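Local coordinates for protein peptide chain release factor subunit 1 (Aeropyrum pernix, PDB 3AGK) that probably directs termination of translation in response to the stop codons UAA, UAG and UGA, as a release factor of the eukaryotic release factor 1 family, at residues N141-I146 / G221-G226; I155-G160 / N208-L213. All blocks are in the same frame, centred on the assembly; numbering follows the deposited sequence.

Contact 1 of 2, residues N141-I146 / G221-G226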
ATOM      1  N   ASN A 141      -5.819  -3.384   7.414  1.00 51.41           N
ATOM      2  CA  ASN A 141      -6.915  -4.055   6.725  1.00 54.97           C
ATOM      3  C   ASN A 141      -6.488  -4.881   5.510  1.00 54.49           C
ATOM      4  O   ASN A 141      -7.262  -5.073   4.577  1.00 52.60           O
ATOM      5  CB  ASN A 141      -7.992  -3.044   6.320  1.00 59.95           C
ATOM      6  CG  ASN A 141      -7.510  -2.059   5.277  1.00 62.40           C
ATOM      7  OD1 ASN A 141      -8.265  -1.188   4.853  1.00 69.56           O
ATOM      8  ND2 ASN A 141      -6.256  -2.193   4.851  1.00 53.53           N
ATOM      9  N   ALA A 142      -5.255  -5.369   5.519  1.00 52.99           N
ATOM     10  CA  ALA A 142      -4.738  -6.103   4.370  1.00 48.64           C
ATOM     11  C   ALA A 142      -5.227  -7.558   4.330  1.00 48.44           C
ATOM     12  O   ALA A 142      -5.308  -8.245   5.360  1.00 44.52           O
ATOM     13  CB  ALA A 142      -3.218  -6.049   4.352  1.00 46.71           C
ATOM     14  N   ILE A 143      -5.555  -8.001   3.125  1.00 45.90           N
ATOM     15  CA  ILE A 143      -5.886  -9.392   2.848  1.00 44.18           C
ATOM     16  C   ILE A 143      -4.877 -10.005   1.867  1.00 43.12           C
ATOM     17  O   ILE A 143      -4.616  -9.442   0.793  1.00 43.04           O
ATOM     18  CB  ILE A 143      -7.291  -9.496   2.230  1.00 46.12           C
ATOM     19  CG1 ILE A 143      -8.322  -8.864   3.175  1.00 43.77           C
ATOM     20  CG2 ILE A 143      -7.623 -10.951   1.862  1.00 34.47           C
ATOM     21  CD1 ILE A 143      -8.414  -9.563   4.518  1.00 46.62           C
ATOM     22  N   GLY A 144      -4.298 -11.141   2.252  1.00 43.56           N
ATOM     23  CA  GLY A 144      -3.428 -11.909   1.374  1.00 40.30           C
ATOM     24  C   GLY A 144      -4.288 -12.865   0.566  1.00 39.15           C
ATOM     25  O   GLY A 144      -5.324 -13.324   1.023  1.00 40.67           O
ATOM     26  N   ILE A 145      -3.883 -13.137  -0.663  1.00 40.72           N
ATOM     27  CA  ILE A 145      -4.607 -14.076  -1.512  1.00 38.19           C
ATOM     28  C   ILE A 145      -3.608 -15.042  -2.153  1.00 42.69           C
ATOM     29  O   ILE A 145      -2.578 -14.612  -2.701  1.00 36.68           O
ATOM     30  CB  ILE A 145      -5.390 -13.352  -2.614  1.00 40.71           C
ATOM     31  CG1 ILE A 145      -6.203 -12.208  -2.007  1.00 42.51           C
ATOM     32  CG2 ILE A 145      -6.290 -14.344  -3.405  1.00 33.22           C
ATOM     33  CD1 ILE A 145      -6.288 -11.021  -2.907  1.00 39.93           C
ATOM     34  N   ILE A 146      -3.908 -16.334  -2.045  1.00 35.34           N
ATOM     35  CA  ILE A 146      -3.135 -17.387  -2.702  1.00 41.60           C
ATOM     36  C   ILE A 146      -4.075 -18.152  -3.636  1.00 39.92           C
ATOM     37  O   ILE A 146      -5.049 -18.748  -3.188  1.00 39.13           O
ATOM     38  CB  ILE A 146      -2.482 -18.359  -1.684  1.00 39.44           C
ATOM     39  CG1 ILE A 146      -1.623 -17.586  -0.683  1.00 37.30           C
ATOM     40  CG2 ILE A 146      -1.621 -19.398  -2.397  1.00 35.16           C
ATOM     41  CD1 ILE A 146      -1.364 -18.317   0.636  1.00 30.25           C
ATOM     42  N   GLY A 221      -6.227 -11.276   7.099  1.00 52.22           N
ATOM     43  CA  GLY A 221      -6.743 -12.530   6.590  1.00 45.69           C
ATOM     44  C   GLY A 221      -6.056 -13.009   5.338  1.00 40.80           C
ATOM     45  O   GLY A 221      -5.302 -12.259   4.714  1.00 41.03           O
ATOM     46  N   VAL A 222      -6.333 -14.258   4.965  1.00 37.52           N
ATOM     47  CA  VAL A 222      -5.796 -14.828   3.731  1.00 38.96           C
ATOM     48  C   VAL A 222      -6.892 -15.583   3.027  1.00 43.42           C
ATOM     49  O   VAL A 222      -7.591 -16.395   3.631  1.00 43.56           O
ATOM     50  CB  VAL A 222      -4.614 -15.783   4.001  1.00 45.86           C
ATOM     51  CG1 VAL A 222      -4.098 -16.419   2.681  1.00 34.71           C
ATOM     52  CG2 VAL A 222      -3.497 -15.034   4.738  1.00 40.62           C
ATOM     53  N   ILE A 223      -7.077 -15.287   1.752  1.00 39.49           N
ATOM     54  CA  ILE A 223      -8.014 -16.048   0.951  1.00 36.97           C
ATOM     55  C   ILE A 223      -7.214 -17.072   0.168  1.00 43.03           C
ATOM     56  O   ILE A 223      -6.210 -16.733  -0.485  1.00 36.29           O
ATOM     57  CB  ILE A 223      -8.764 -15.139  -0.034  1.00 39.27           C
ATOM     58  CG1 ILE A 223      -9.677 -14.167   0.722  1.00 40.05           C
ATOM     59  CG2 ILE A 223      -9.579 -15.979  -1.018  1.00 36.08           C
ATOM     60  CD1 ILE A 223     -10.178 -13.013  -0.140  1.00 36.41           C
ATOM     61  N   VAL A 224      -7.630 -18.327   0.239  1.00 34.42           N
ATOM     62  CA  VAL A 224      -7.047 -19.321  -0.660  1.00 35.39           C
ATOM     63  C   VAL A 224      -8.105 -19.667  -1.713  1.00 33.46           C
ATOM     64  O   VAL A 224      -9.233 -20.001  -1.375  1.00 34.53           O
ATOM     65  CB  VAL A 224      -6.525 -20.600   0.079  1.00 37.60           C
ATOM     66  CG1 VAL A 224      -5.987 -21.636  -0.933  1.00 34.54           C
ATOM     67  CG2 VAL A 224      -5.460 -20.230   1.083  1.00 32.21           C
ATOM     68  N   ALA A 225      -7.730 -19.547  -2.984  1.00 33.48           N
ATOM     69  CA  ALA A 225      -8.639 -19.798  -4.103  1.00 40.73           C
ATOM     70  C   ALA A 225      -7.964 -20.667  -5.154  1.00 40.51           C
ATOM     71  O   ALA A 225      -6.779 -20.937  -5.075  1.00 43.14           O
ATOM     72  CB  ALA A 225      -9.073 -18.493  -4.737  1.00 31.58           C
ATOM     73  N   GLY A 226      -8.728 -21.068  -6.155  1.00 34.23           N
ATOM     74  CA  GLY A 226      -8.170 -21.824  -7.254  1.00 32.76           C
ATOM     75  C   GLY A 226      -9.227 -22.712  -7.871  1.00 36.88           C
ATOM     76  O   GLY A 226     -10.321 -22.878  -7.315  1.00 39.85           O
TER
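Two neighbouring parallel strands in the mixed sheet of eRF1 domain 2 meet here, their short axes 23° apart and 4.5 Å at closest approach. Four backbone hydrogen bonds join them, with donors taken alternately from the two strands. Gly144 N gives its hydrogen to Gly221 O, and Gly144 O in turn accepts from Ile223 N at 2.7 Å. Two residues on, the pattern repeats: Ile146 N donates to Ile223 O with a C=O...N angle of 172°, nearly along the C=O axis, and Ala225 N donates to Ile146 O at 2.8 Å. Gly144 and Ile146 thus spend both N-H and C=O on strand 221-226. Ile143 and Ile145 turn theirs the other way, Ile143 bonding to Leu158 and Ile145 to Gly156 of the adjacent antiparallel strand, as expected of a strand flanked on both edges. Each acceptor also receives a CA-H contact, the shortest from Val222 CA to Gly144 O at 3.1 Å.

Side chains alternate between the faces. On the face of Ile146, Val222 and Val224, CD1 of Ile146 crosses obliquely to CG1 of Val222 (3.9 Å), and Val202 and Ala206 of helix 188-215 pack on Ile146. The other face carries Ile145 and Ile223, with helix 259-269 against Ile145. There Ile143 CG1 lies beside its own backbone N (chi1 -57°), and its CD1 folds over Gly221, 3.8 Å from Gly221 N. Its other branch, anti to N, carries CG2 to within 3.8 Å of Ile223 CD1.

Contact 2 of 2, residues I155-G160 / N208-L213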
ATOM      1  N   ILE A 155       0.356 -15.271  -5.861  1.00 40.24           N
ATOM      2  CA  ILE A 155       0.246 -14.661  -4.544  1.00 40.56           C
ATOM      3  C   ILE A 155      -0.055 -13.158  -4.713  1.00 44.84           C
ATOM      4  O   ILE A 155       0.638 -12.455  -5.453  1.00 40.74           O
ATOM      5  CB  ILE A 155       1.502 -14.927  -3.698  1.00 45.02           C
ATOM      6  CG1 ILE A 155       1.744 -16.435  -3.643  1.00 44.36           C
ATOM      7  CG2 ILE A 155       1.352 -14.345  -2.272  1.00 37.19           C
ATOM      8  CD1 ILE A 155       3.090 -16.820  -3.123  1.00 44.10           C
ATOM      9  N   GLY A 156      -1.123 -12.684  -4.066  1.00 42.46           N
ATOM     10  CA  GLY A 156      -1.542 -11.302  -4.220  1.00 41.40           C
ATOM     11  C   GLY A 156      -1.796 -10.618  -2.891  1.00 45.66           C
ATOM     12  O   GLY A 156      -1.763 -11.252  -1.834  1.00 36.57           O
ATOM     13  N   LEU A 157      -2.065  -9.321  -2.949  1.00 39.83           N
ATOM     14  CA  LEU A 157      -2.275  -8.537  -1.752  1.00 40.20           C
ATOM     15  C   LEU A 157      -3.354  -7.484  -1.986  1.00 42.88           C
ATOM     16  O   LEU A 157      -3.296  -6.736  -2.963  1.00 40.90           O
ATOM     17  CB  LEU A 157      -0.969  -7.863  -1.343  1.00 38.85           C
ATOM     18  CG  LEU A 157      -1.057  -7.127  -0.005  1.00 45.40           C
ATOM     19  CD1 LEU A 157      -1.364  -8.094   1.132  1.00 43.39           C
ATOM     20  CD2 LEU A 157       0.230  -6.372   0.252  1.00 47.48           C
ATOM     21  N   LEU A 158      -4.345  -7.443  -1.098  1.00 44.82           N
ATOM     22  CA  LEU A 158      -5.394  -6.422  -1.170  1.00 40.08           C
ATOM     23  C   LEU A 158      -5.339  -5.487   0.027  1.00 46.18           C
ATOM     24  O   LEU A 158      -5.320  -5.948   1.176  1.00 43.88           O
ATOM     25  CB  LEU A 158      -6.776  -7.068  -1.224  1.00 34.03           C
ATOM     26  CG  LEU A 158      -7.961  -6.094  -1.256  1.00 41.38           C
ATOM     27  CD1 LEU A 158      -8.042  -5.439  -2.639  1.00 42.75           C
ATOM     28  CD2 LEU A 158      -9.270  -6.811  -0.886  1.00 37.09           C
ATOM     29  N   LYS A 159      -5.325  -4.182  -0.255  1.00 50.89           N
ATOM     30  CA  LYS A 159      -5.446  -3.128   0.756  1.00 50.85           C
ATOM     31  C   LYS A 159      -6.435  -2.077   0.272  1.00 46.11           C
ATOM     32  O   LYS A 159      -6.181  -1.378  -0.708  1.00 47.98           O
ATOM     33  CB  LYS A 159      -4.113  -2.429   0.989  1.00 56.87           C
ATOM     34  CG  LYS A 159      -2.980  -3.328   1.408  1.00 60.68           C
ATOM     35  CD  LYS A 159      -1.729  -2.490   1.633  1.00 71.90           C
ATOM     36  CE  LYS A 159      -0.499  -3.357   1.877  1.00 77.77           C
ATOM     37  NZ  LYS A 159       0.739  -2.534   2.006  1.00 80.22           N
ATOM     38  N   GLY A 160      -7.554  -1.940   0.967  1.00 55.57           N
ATOM     39  CA  GLY A 160      -8.610  -1.051   0.512  1.00 53.50           C
ATOM     40  C   GLY A 160      -9.002  -1.473  -0.891  1.00 51.99           C
ATOM     41  O   GLY A 160      -9.322  -2.636  -1.128  1.00 46.93           O
ATOM     42  N   ASN A 208       6.982 -16.179   3.113  1.00 45.23           N
ATOM     43  CA  ASN A 208       7.973 -15.108   3.081  1.00 44.50           C
ATOM     44  C   ASN A 208       7.338 -13.747   2.798  1.00 47.37           C
ATOM     45  O   ASN A 208       7.771 -12.721   3.332  1.00 50.52           O
ATOM     46  CB  ASN A 208       9.051 -15.394   2.043  1.00 46.56           C
ATOM     47  CG  ASN A 208       9.986 -16.512   2.468  1.00 59.30           C
ATOM     48  OD1 ASN A 208      10.695 -17.070   1.639  1.00 64.74           O
ATOM     49  ND2 ASN A 208       9.987 -16.849   3.764  1.00 53.93           N
ATOM     50  N   LEU A 209       6.314 -13.745   1.953  1.00 43.44           N
ATOM     51  CA  LEU A 209       5.643 -12.502   1.577  1.00 51.43           C
ATOM     52  C   LEU A 209       4.616 -12.019   2.601  1.00 53.79           C
ATOM     53  O   LEU A 209       4.486 -10.823   2.829  1.00 58.79           O
ATOM     54  CB  LEU A 209       4.985 -12.654   0.209  1.00 48.91           C
ATOM     55  CG  LEU A 209       5.989 -12.798  -0.939  1.00 46.87           C
ATOM     56  CD1 LEU A 209       5.305 -13.349  -2.163  1.00 40.61           C
ATOM     57  CD2 LEU A 209       6.668 -11.451  -1.237  1.00 42.52           C
ATOM     58  N   LEU A 210       3.895 -12.946   3.225  1.00 50.48           N
ATOM     59  CA  LEU A 210       2.704 -12.575   3.993  1.00 47.85           C
ATOM     60  C   LEU A 210       2.911 -12.561   5.512  1.00 48.78           C
ATOM     61  O   LEU A 210       2.327 -11.730   6.217  1.00 49.03           O
ATOM     62  CB  LEU A 210       1.519 -13.483   3.618  1.00 43.69           C
ATOM     63  CG  LEU A 210       0.498 -13.092   2.530  1.00 47.45           C
ATOM     64  CD1 LEU A 210       0.864 -11.842   1.720  1.00 39.55           C
ATOM     65  CD2 LEU A 210       0.124 -14.271   1.614  1.00 43.31           C
ATOM     66  N   VAL A 211       3.746 -13.461   6.017  1.00 45.73           N
ATOM     67  CA  VAL A 211       3.968 -13.554   7.464  1.00 50.97           C
ATOM     68  C   VAL A 211       4.492 -12.262   8.129  1.00 53.07           C
ATOM     69  O   VAL A 211       4.058 -11.914   9.220  1.00 51.29           O
ATOM     70  CB  VAL A 211       4.870 -14.756   7.831  1.00 51.72           C
ATOM     71  CG1 VAL A 211       5.423 -14.613   9.269  1.00 42.48           C
ATOM     72  CG2 VAL A 211       4.108 -16.075   7.635  1.00 44.38           C
ATOM     73  N   PRO A 212       5.436 -11.555   7.489  1.00 54.26           N
ATOM     74  CA  PRO A 212       5.855 -10.292   8.118  1.00 57.30           C
ATOM     75  C   PRO A 212       4.675  -9.326   8.265  1.00 64.44           C
ATOM     76  O   PRO A 212       4.522  -8.678   9.302  1.00 72.20           O
ATOM     77  CB  PRO A 212       6.874  -9.729   7.130  1.00 51.74           C
ATOM     78  CG  PRO A 212       7.396 -10.932   6.402  1.00 47.53           C
ATOM     79  CD  PRO A 212       6.226 -11.868   6.287  1.00 47.02           C
ATOM     80  N   LEU A 213       3.848  -9.243   7.228  1.00 57.85           N
ATOM     81  CA  LEU A 213       2.642  -8.433   7.270  1.00 56.24           C
ATOM     82  C   LEU A 213       1.745  -8.855   8.431  1.00 58.07           C
ATOM     83  O   LEU A 213       1.206  -8.009   9.147  1.00 59.04           O
ATOM     84  CB  LEU A 213       1.895  -8.538   5.944  1.00 58.17           C
ATOM     85  CG  LEU A 213       2.312  -7.543   4.855  1.00 67.55           C
ATOM     86  CD1 LEU A 213       3.823  -7.362   4.799  1.00 72.27           C
ATOM     87  CD2 LEU A 213       1.767  -7.953   3.494  1.00 58.56           C
TER
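Helix 188-215 packs on one face of the mixed sheet of domain 2, an alpha/beta layer arrangement, and its 208-213 turns meet strand 155-159 chiefly through aliphatic methyl groups. The short axes stand 9.9 Å apart and run 29° from parallel, so the side chains must bridge the gap; no hydrogen bond crosses it. Alternation along the strand brings Ile155 and Leu157 to the helix side, while Leu158 reaches Ala276 instead.

The bump at the first position is the CG2 methyl of Ile155. Held anti to the backbone N, it enters the notch between two consecutive helix residues, where it is 4.1 Å from Leu209 CD1 and equally 4.1 Å from Leu210 CD2. Both leucines cross it obliquely. Leu210 has CD1 turned toward the second strand position, a loose 4.4 Å from Leu157 CD1. Its torsions are unusual, with chi1 at -93° and chi2 at 8°, so CD1 is almost eclipsed with CA.

Leu219, on the strand that follows the helix, touches Leu157, Leu210 and Leu213 and helps fill the layer between them. One turn after Leu209, Leu213 meets Leu157 tip to tip. With CG anti to the backbone N, Leu157 presents a fork of two methyls, and Leu213 CD2 sits in its cleft, 3.9 Å from both CD1 and CD2.

Contact 1 and contact 2 share the mixed sheet of eRF1 domain 2, with centres about 8 Å apart. Strands 142-149 and 152-159 are consecutive antiparallel neighbours, and the two contacts touch where Leu157 CD1 packs 3.5 Å from Ile143 O. Along the chain the order is 141-146, 155-160, 208-213, 221-226, so the residues of contact 2 fall between the two halves of contact 1. Helix 188-215 leads directly into strand 219-226; contact 1 pairs that strand with 142-149, and contact 2 packs the preceding helix on the face of the sheet at strand 152-159. Contact 1 thus closes the stretch 141-226 within the sheet, and all four segments belong to eRF1 domain 2.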